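Local coordinates for protein putative thiol-disulfide isomerase or thioredoxin (Salmonella enterica subsp. enterica serovar Typhimurium, PDB 3L9V) that probably catalyses thiol-disulfide exchange, acting as a DsbA-like oxidoreductase with a thioredoxin fold, at residues V18-S23 against S50-Y55. Residues are numbered along the deposited sequence; the frame is centred on the assembly and turned at random.
Sequences VVEFFS and SRMVKY
Lys54 reaches alongside Glu20 and across the ring of Phe22, tying a charged pair to an aromatic face. The lysine chain turns about its CG-CD bond (chi3 66°), laying CE over one face of the Phe22 ring, offset toward the rim. NZ then lies 4.3 Å from the Phe22 ring centroid, a cation-pi contact over the face. The salt bridge from NZ to Glu20 OE2 is long, 3.6 Å, and a water closes the gap, donating to OE2 and accepting from NZ. Glu20 runs extended, CG anti to the backbone N (chi1 176°), beside Lys54 on a face shared with Val18 and selenomethionine Met52, whose CG packs 4.1 Å from Val18 CG1.

On the face of Val19, Phe21, Val53 and Tyr55, ring carbon CD2 of Tyr55 sits 3.5 Å from Val19 CG1 and also lies over the Phe21 ring; the two aromatic planes are inclined at 54°. Between these two layers of side chains, residues 18-22 and 52-55 pair as parallel strands, Val18 beside Met52 and Phe21 beside Tyr55. Five backbone hydrogen bonds run from Val18 N to Arg51 O at one end to Phe22 N to Tyr55 O at the other. They join an inner strand of the thioredoxin-fold sheet, flanked on its other side by strand 148-151, to the edge strand 52-56, and the connection between them carries helices 27-35 and 38-43. The first of these helices starts at a Cys26-Cys29 CxxC pattern, probably the redox site as in relatives, which the side chain of Phe22 touches.

Further out, Lys54 NZ also makes salt bridges to Glu84 and Asp39. Trp71 packs edge-to-face with Phe22 and hydrogen-bonds through NE1 to Lys54 O, while Leu137 of helix 125-140 touches both Phe21 and Tyr55.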
loop_
_atom_site.group_PDB
_atom_site.type_symbol
_atom_site.label_atom_id
_atom_site.label_comp_id
_atom_site.label_asym_id
_atom_site.label_seq_id
_atom_site.Cartn_x
_atom_site.Cartn_y
_atom_site.Cartn_z
ATOM N N VAL A 18 8.414 4.597 6.649
ATOM C CA VAL A 18 7.594 4.966 5.498
ATOM C C VAL A 18 6.285 4.204 5.537
ATOM O O VAL A 18 6.250 2.996 5.806
ATOM C CB VAL A 18 8.298 4.707 4.143
ATOM C CG1 VAL A 18 7.408 5.161 2.992
ATOM C CG2 VAL A 18 9.620 5.436 4.072
ATOM N N VAL A 19 5.204 4.918 5.300
ATOM C CA VAL A 19 3.885 4.324 5.175
ATOM C C VAL A 19 3.311 4.764 3.832
ATOM O O VAL A 19 3.391 5.941 3.484
ATOM C CB VAL A 19 2.965 4.816 6.292
ATOM C CG1 VAL A 19 1.516 4.388 6.046
ATOM C CG2 VAL A 19 3.475 4.328 7.663
ATOM N N GLU A 20 2.753 3.819 3.083
ATOM C CA GLU A 20 2.031 4.150 1.852
ATOM C C GLU A 20 0.579 3.620 1.848
ATOM O O GLU A 20 0.339 2.419 1.946
ATOM C CB GLU A 20 2.801 3.645 0.631
ATOM C CG GLU A 20 2.072 3.875 -0.672
ATOM C CD GLU A 20 2.796 3.317 -1.888
ATOM O OE1 GLU A 20 4.009 3.010 -1.819
ATOM O OE2 GLU A 20 2.132 3.184 -2.931
ATOM N N PHE A 21 -0.387 4.522 1.793
ATOM C CA PHE A 21 -1.771 4.121 1.589
ATOM C C PHE A 21 -1.990 4.001 0.089
ATOM O O PHE A 21 -1.600 4.904 -0.682
ATOM C CB PHE A 21 -2.736 5.135 2.198
ATOM C CG PHE A 21 -2.729 5.151 3.715
ATOM C CD1 PHE A 21 -1.712 5.796 4.413
ATOM C CD2 PHE A 21 -3.733 4.517 4.438
ATOM C CE1 PHE A 21 -1.704 5.831 5.811
ATOM C CE2 PHE A 21 -3.723 4.523 5.843
ATOM C CZ PHE A 21 -2.710 5.187 6.528
ATOM N N PHE A 22 -2.596 2.883 -0.322
ATOM C CA PHE A 22 -2.739 2.563 -1.745
ATOM C C PHE A 22 -4.052 1.829 -1.961
ATOM O O PHE A 22 -4.703 1.417 -1.002
ATOM C CB PHE A 22 -1.565 1.685 -2.246
ATOM C CG PHE A 22 -1.695 0.182 -1.865
ATOM C CD1 PHE A 22 -1.530 -0.242 -0.548
ATOM C CD2 PHE A 22 -2.004 -0.770 -2.825
ATOM C CE1 PHE A 22 -1.662 -1.602 -0.199
ATOM C CE2 PHE A 22 -2.142 -2.122 -2.504
ATOM C CZ PHE A 22 -1.959 -2.542 -1.177
ATOM N N SER A 23 -4.425 1.658 -3.226
ATOM C CA SER A 23 -5.587 0.855 -3.578
ATOM C C SER A 23 -5.294 0.014 -4.814
ATOM O O SER A 23 -4.629 0.481 -5.717
ATOM C CB SER A 23 -6.777 1.756 -3.890
ATOM O OG SER A 23 -7.815 0.993 -4.488
ATOM N N SER A 50 14.729 0.613 9.777
ATOM C CA SER A 50 13.466 1.241 9.363
ATOM C C SER A 50 12.656 0.340 8.427
ATOM O O SER A 50 13.206 -0.528 7.751
ATOM C CB SER A 50 13.740 2.560 8.630
ATOM O OG SER A 50 14.273 3.562 9.484
ATOM N N ARG A 51 11.347 0.566 8.368
ATOM C CA ARG A 51 10.494 -0.243 7.506
ATOM C C ARG A 51 9.522 0.590 6.674
ATOM O O ARG A 51 9.173 1.712 7.047
ATOM C CB ARG A 51 9.736 -1.292 8.330
ATOM C CG ARG A 51 8.692 -0.743 9.308
ATOM C CD ARG A 51 8.278 -1.836 10.317
ATOM N NE ARG A 51 7.147 -1.477 11.182
ATOM C CZ ARG A 51 7.191 -0.546 12.136
ATOM N NH1 ARG A 51 8.300 0.158 12.338
ATOM N NH2 ARG A 51 6.118 -0.304 12.880
HETATM N N MSE A 52 9.105 0.032 5.540
HETATM C CA MSE A 52 8.035 0.604 4.754
HETATM C C MSE A 52 6.879 -0.352 4.900
HETATM O O MSE A 52 7.039 -1.549 4.680
HETATM C CB MSE A 52 8.417 0.679 3.268
HETATM C CG MSE A 52 7.256 1.117 2.370
HETATM SE SE MSE A 52 7.854 1.359 0.526
HETATM C CE MSE A 52 6.351 2.239 -0.293
ATOM N N VAL A 53 5.715 0.194 5.239
ATOM C CA VAL A 53 4.490 -0.569 5.385
ATOM C C VAL A 53 3.410 0.007 4.472
ATOM O O VAL A 53 3.295 1.228 4.351
ATOM C CB VAL A 53 3.998 -0.515 6.841
ATOM C CG1 VAL A 53 2.810 -1.407 7.021
ATOM C CG2 VAL A 53 5.130 -0.942 7.789
ATOM N N LYS A 54 2.620 -0.869 3.844
ATOM C CA LYS A 54 1.533 -0.438 2.979
ATOM C C LYS A 54 0.180 -0.823 3.529
ATOM O O LYS A 54 -0.056 -1.951 4.002
ATOM C CB LYS A 54 1.696 -0.997 1.542
ATOM C CG LYS A 54 3.027 -0.676 0.927
ATOM C CD LYS A 54 3.061 -1.064 -0.547
ATOM C CE LYS A 54 2.096 -0.226 -1.355
ATOM N NZ LYS A 54 2.203 -0.430 -2.834
ATOM N N TYR A 55 -0.724 0.126 3.440
ATOM C CA TYR A 55 -2.061 -0.068 3.897
ATOM C C TYR A 55 -3.010 0.186 2.758
ATOM O O TYR A 55 -2.880 1.184 2.058
ATOM C CB TYR A 55 -2.388 0.924 5.008
ATOM C CG TYR A 55 -1.491 0.830 6.223
ATOM C CD1 TYR A 55 -1.315 -0.376 6.895
ATOM C CD2 TYR A 55 -0.874 1.967 6.737
ATOM C CE1 TYR A 55 -0.522 -0.452 8.038
ATOM C CE2 TYR A 55 -0.079 1.905 7.879
ATOM C CZ TYR A 55 0.089 0.696 8.521
ATOM O OH TYR A 55 0.881 0.638 9.633
HETATM O O HOH W 1 1.223 1.448 -4.702
#